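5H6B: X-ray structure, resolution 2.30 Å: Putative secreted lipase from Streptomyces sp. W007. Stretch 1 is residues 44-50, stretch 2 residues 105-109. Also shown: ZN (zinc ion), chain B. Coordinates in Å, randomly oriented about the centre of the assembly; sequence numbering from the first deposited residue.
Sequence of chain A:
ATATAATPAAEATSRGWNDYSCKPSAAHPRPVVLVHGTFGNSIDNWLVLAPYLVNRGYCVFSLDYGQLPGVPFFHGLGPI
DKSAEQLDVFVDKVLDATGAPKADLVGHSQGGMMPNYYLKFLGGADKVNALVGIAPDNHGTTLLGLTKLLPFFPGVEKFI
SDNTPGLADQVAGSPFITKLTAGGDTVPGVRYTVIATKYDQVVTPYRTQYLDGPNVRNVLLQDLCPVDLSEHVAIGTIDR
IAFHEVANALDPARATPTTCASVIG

Stretch 1 44-50: DNWLVLA
Stretch 2 (105-109) LVGHS

Contact between residues 44-50 and residues 105-109, of which 105-108 are strand, in a putative secreted lipase from Streptomyces. The two stretches belong to one chain, and touching residues lie at least 57 positions apart in sequence. Stretch 2 is extended: Leu105 to His108 end a β-strand that begins earlier in the chain, with phi/psi of -112/131, -123/128, -137/145 and -108/128°. Ser109 then turns sharply, at 63/-127°, in the N-cap position just before a helix; its side chain (chi1 t) makes no capping bond, and its OG is hydrogen-bonded elsewhere in the structure. Stretch 1 is compact, with phi/psi of -68/-36° at Asp44, -64/-27° at Asn45, -118/15° at Trp46, -59/-27° at Leu47 and -94/-55° at Val48; Leu49 (-64/-41°) and Ala50 (-62/-52°) are helical, and the helix continues later in the chain. A backbone hydrogen bond from Ala50 N to Trp46 O, 2.9 Å, closes one turn within this segment.

In register, the CA atoms of Asn45 and His108 lie 8.3 Å apart, those of Leu49 and Val106 9.9 Å. Sequence thus rises in one stretch as it falls in the other. The backbones stand well apart, and the gap is bridged mainly by side chains, with the Trp46 ring also reaching strand backbone; the contact buries 191 Å² summed over both sides. The strand's alternation sets the pattern: Val106 and His108 direct their CA-to-CB bonds toward stretch 1, whereas a CB on the intervening Gly107 would point away.

Apolar packing joins Leu49 (chi1 t, chi2 p) and Val106 (chi1 t), whose CA-to-CB bonds are each directed toward the other stretch; they meet at 4.1 Å between Leu49 CD2 and Val106 CG1, an ordinary van der Waals separation.

Aromatic packing comes from Trp46. Its CA-to-CB bond runs sideways, but chi1 of -53° (m) and chi2 of 123° carry the end of the indole nearer the strand. There the six-membered ring reaches three consecutive residues. Its closest approach is Trp46 CH2 to His108 CB, 3.7 Å, on an oblique line; Trp46 CZ2 lies 4.3 Å from Val106 O, also obliquely. The ring edge meets the backbone of Gly107, with Trp46 CH2 4.4 Å from Gly107 C.

The polar approach pairs Asn45 (chi1 t, -152°; chi2 -43°) with His108 (chi1 t, -178°; chi2 -159°), the CA-to-CB bond of each directed toward the other stretch. Asn45 OD1, as modelled, lies 3.3 Å from His108 ND1, near the plane at the imidazole edge; the Asn45 amide is probably turned over, so whether this pair forms a hydrogen bond remains open. His108 NE2 is hydrogen-bonded elsewhere in the structure.

Metal coordination involves Asp44 (chi1 m, chi2 -31°), which takes no part in the contact with the strand. Its OD1 binds the zinc ion ZN at 2.1 Å, while its OD2 is hydrogen-bonded elsewhere in the structure. The oxygens of water 1 and water 2 lie 2.6 and 2.1 Å from ZN, and one further ligand comes from elsewhere in the structure.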

ATOM      1  N   ASP A  44     -11.022  -4.284   6.130  1.00 38.50           N
ATOM      2  CA  ASP A  44     -10.930  -3.316   7.234  1.00 41.00           C
ATOM      3  C   ASP A  44      -9.988  -2.160   6.993  1.00 41.18           C
ATOM      4  O   ASP A  44     -10.266  -1.040   7.432  1.00 42.43           O
ATOM      5  CB  ASP A  44     -10.525  -4.009   8.548  1.00 41.82           C
ATOM      6  CG  ASP A  44     -11.601  -4.932   9.073  1.00 42.38           C
ATOM      7  OD1 ASP A  44     -12.790  -4.658   8.846  1.00 44.22           O
ATOM      8  OD2 ASP A  44     -11.263  -5.943   9.715  1.00 47.61           O
ATOM      9  N   ASN A  45      -8.881  -2.423   6.302  1.00 39.69           N
ATOM     10  CA  ASN A  45      -7.931  -1.358   5.974  1.00 39.92           C
ATOM     11  C   ASN A  45      -8.598  -0.319   5.054  1.00 39.10           C
ATOM     12  O   ASN A  45      -8.235   0.843   5.080  1.00 36.74           O
ATOM     13  CB  ASN A  45      -6.674  -1.938   5.310  1.00 38.53           C
ATOM     14  CG  ASN A  45      -5.413  -1.081   5.539  1.00 39.97           C
ATOM     15  OD1 ASN A  45      -5.422   0.153   5.460  1.00 41.98           O
ATOM     16  ND2 ASN A  45      -4.320  -1.745   5.791  1.00 36.55           N
ATOM     17  N   TRP A  46      -9.593  -0.751   4.275  1.00 38.57           N
ATOM     18  CA  TRP A  46     -10.068   0.003   3.133  1.00 37.89           C
ATOM     19  C   TRP A  46     -11.519   0.448   3.219  1.00 38.67           C
ATOM     20  O   TRP A  46     -12.073   0.886   2.209  1.00 39.30           O
ATOM     21  CB  TRP A  46      -9.821  -0.820   1.861  1.00 36.17           C
ATOM     22  CG  TRP A  46      -8.398  -1.251   1.752  1.00 35.59           C
ATOM     23  CD1 TRP A  46      -7.938  -2.526   1.636  1.00 34.33           C
ATOM     24  CD2 TRP A  46      -7.232  -0.403   1.764  1.00 35.81           C
ATOM     25  NE1 TRP A  46      -6.575  -2.529   1.571  1.00 34.79           N
ATOM     26  CE2 TRP A  46      -6.113  -1.240   1.659  1.00 34.55           C
ATOM     27  CE3 TRP A  46      -7.033   0.981   1.841  1.00 37.51           C
ATOM     28  CZ2 TRP A  46      -4.814  -0.751   1.635  1.00 36.66           C
ATOM     29  CZ3 TRP A  46      -5.722   1.476   1.830  1.00 38.09           C
ATOM     30  CH2 TRP A  46      -4.634   0.611   1.721  1.00 36.71           C
ATOM     31  N   LEU A  47     -12.123   0.400   4.414  1.00 38.54           N
ATOM     32  CA  LEU A  47     -13.512   0.863   4.600  1.00 39.68           C
ATOM     33  C   LEU A  47     -13.755   2.338   4.223  1.00 40.67           C
ATOM     34  O   LEU A  47     -14.876   2.684   3.863  1.00 40.10           O
ATOM     35  CB  LEU A  47     -14.006   0.626   6.031  1.00 39.33           C
ATOM     36  CG  LEU A  47     -14.191  -0.848   6.426  1.00 42.15           C
ATOM     37  CD1 LEU A  47     -14.481  -0.943   7.914  1.00 42.52           C
ATOM     38  CD2 LEU A  47     -15.296  -1.510   5.626  1.00 41.53           C
ATOM     39  N   VAL A  48     -12.735   3.198   4.308  1.00 37.68           N
ATOM     40  CA  VAL A  48     -12.882   4.571   3.829  1.00 37.43           C
ATOM     41  C   VAL A  48     -12.402   4.691   2.385  1.00 36.28           C
ATOM     42  O   VAL A  48     -13.159   5.134   1.529  1.00 37.59           O
ATOM     43  CB  VAL A  48     -12.191   5.593   4.762  1.00 37.71           C
ATOM     44  CG1 VAL A  48     -12.285   7.005   4.188  1.00 33.98           C
ATOM     45  CG2 VAL A  48     -12.825   5.548   6.152  1.00 35.26           C
ATOM     46  N   LEU A  49     -11.169   4.277   2.108  1.00 37.01           N
ATOM     47  CA  LEU A  49     -10.577   4.495   0.776  1.00 37.19           C
ATOM     48  C   LEU A  49     -11.266   3.794  -0.379  1.00 37.03           C
ATOM     49  O   LEU A  49     -11.380   4.388  -1.454  1.00 38.37           O
ATOM     50  CB  LEU A  49      -9.088   4.141   0.736  1.00 36.21           C
ATOM     51  CG  LEU A  49      -8.383   4.294  -0.628  1.00 36.44           C
ATOM     52  CD1 LEU A  49      -8.472   5.731  -1.139  1.00 36.89           C
ATOM     53  CD2 LEU A  49      -6.923   3.837  -0.563  1.00 37.05           C
ATOM     54  N   ALA A  50     -11.687   2.542  -0.201  1.00 37.17           N
ATOM     55  CA  ALA A  50     -12.327   1.818  -1.313  1.00 38.60           C
ATOM     56  C   ALA A  50     -13.617   2.486  -1.790  1.00 39.18           C
ATOM     57  O   ALA A  50     -13.723   2.779  -2.979  1.00 39.50           O
ATOM     58  CB  ALA A  50     -12.538   0.337  -1.014  1.00 39.31           C
ATOM     59  N   LEU A 105      -1.607   0.235  -8.233  1.00 44.89           N
ATOM     60  CA  LEU A 105      -1.511  -0.345  -6.890  1.00 44.23           C
ATOM     61  C   LEU A 105      -1.458   0.748  -5.837  1.00 42.19           C
ATOM     62  O   LEU A 105      -0.697   1.701  -5.979  1.00 38.81           O
ATOM     63  CB  LEU A 105      -0.267  -1.237  -6.773  1.00 46.27           C
ATOM     64  CG  LEU A 105      -0.479  -2.711  -7.118  1.00 49.86           C
ATOM     65  CD1 LEU A 105      -1.118  -2.878  -8.480  1.00 53.44           C
ATOM     66  CD2 LEU A 105       0.834  -3.469  -7.057  1.00 53.51           C
ATOM     67  N   VAL A 106      -2.288   0.612  -4.798  1.00 40.38           N
ATOM     68  CA  VAL A 106      -2.211   1.460  -3.619  1.00 37.16           C
ATOM     69  C   VAL A 106      -2.011   0.564  -2.403  1.00 37.43           C
ATOM     70  O   VAL A 106      -2.780  -0.365  -2.185  1.00 34.77           O
ATOM     71  CB  VAL A 106      -3.465   2.330  -3.411  1.00 35.75           C
ATOM     72  CG1 VAL A 106      -3.261   3.241  -2.199  1.00 34.03           C
ATOM     73  CG2 VAL A 106      -3.763   3.166  -4.654  1.00 38.61           C
ATOM     74  N   GLY A 107      -0.990   0.870  -1.605  1.00 35.09           N
ATOM     75  CA  GLY A 107      -0.663   0.069  -0.443  1.00 34.87           C
ATOM     76  C   GLY A 107      -0.325   0.864   0.806  1.00 34.00           C
ATOM     77  O   GLY A 107       0.301   1.918   0.738  1.00 35.37           O
ATOM     78  N   HIS A 108      -0.722   0.330   1.952  1.00 34.40           N
ATOM     79  CA  HIS A 108      -0.472   0.953   3.249  1.00 33.54           C
ATOM     80  C   HIS A 108       0.589   0.167   3.983  1.00 32.61           C
ATOM     81  O   HIS A 108       0.457  -1.058   4.129  1.00 29.61           O
ATOM     82  CB  HIS A 108      -1.766   0.965   4.077  1.00 33.75           C
ATOM     83  CG  HIS A 108      -1.626   1.632   5.415  1.00 34.92           C
ATOM     84  ND1 HIS A 108      -2.488   1.392   6.464  1.00 34.83           N
ATOM     85  CD2 HIS A 108      -0.708   2.508   5.883  1.00 33.54           C
ATOM     86  CE1 HIS A 108      -2.113   2.106   7.507  1.00 34.02           C
ATOM     87  NE2 HIS A 108      -1.034   2.787   7.180  1.00 32.18           N
ATOM     88  N   SER A 109       1.632   0.869   4.455  1.00 34.45           N
ATOM     89  CA  SER A 109       2.613   0.288   5.385  1.00 37.17           C
ATOM     90  C   SER A 109       3.344  -0.875   4.709  1.00 36.22           C
ATOM     91  O   SER A 109       3.813  -0.690   3.581  1.00 36.19           O
ATOM     92  CB  SER A 109       1.921  -0.119   6.693  1.00 37.57           C
ATOM     93  OG  SER A 109       2.882  -0.472   7.657  1.00 40.79           O
TER
HETATM   94 ZN    ZN B 301     -14.181  -6.195   9.420  1.00 76.40          ZN
HETATM   95  O   HOH W   1     -16.072  -4.559   8.729  1.00 53.44           O
HETATM   96  O   HOH W   2     -13.988  -8.059   8.559  1.00 49.71           O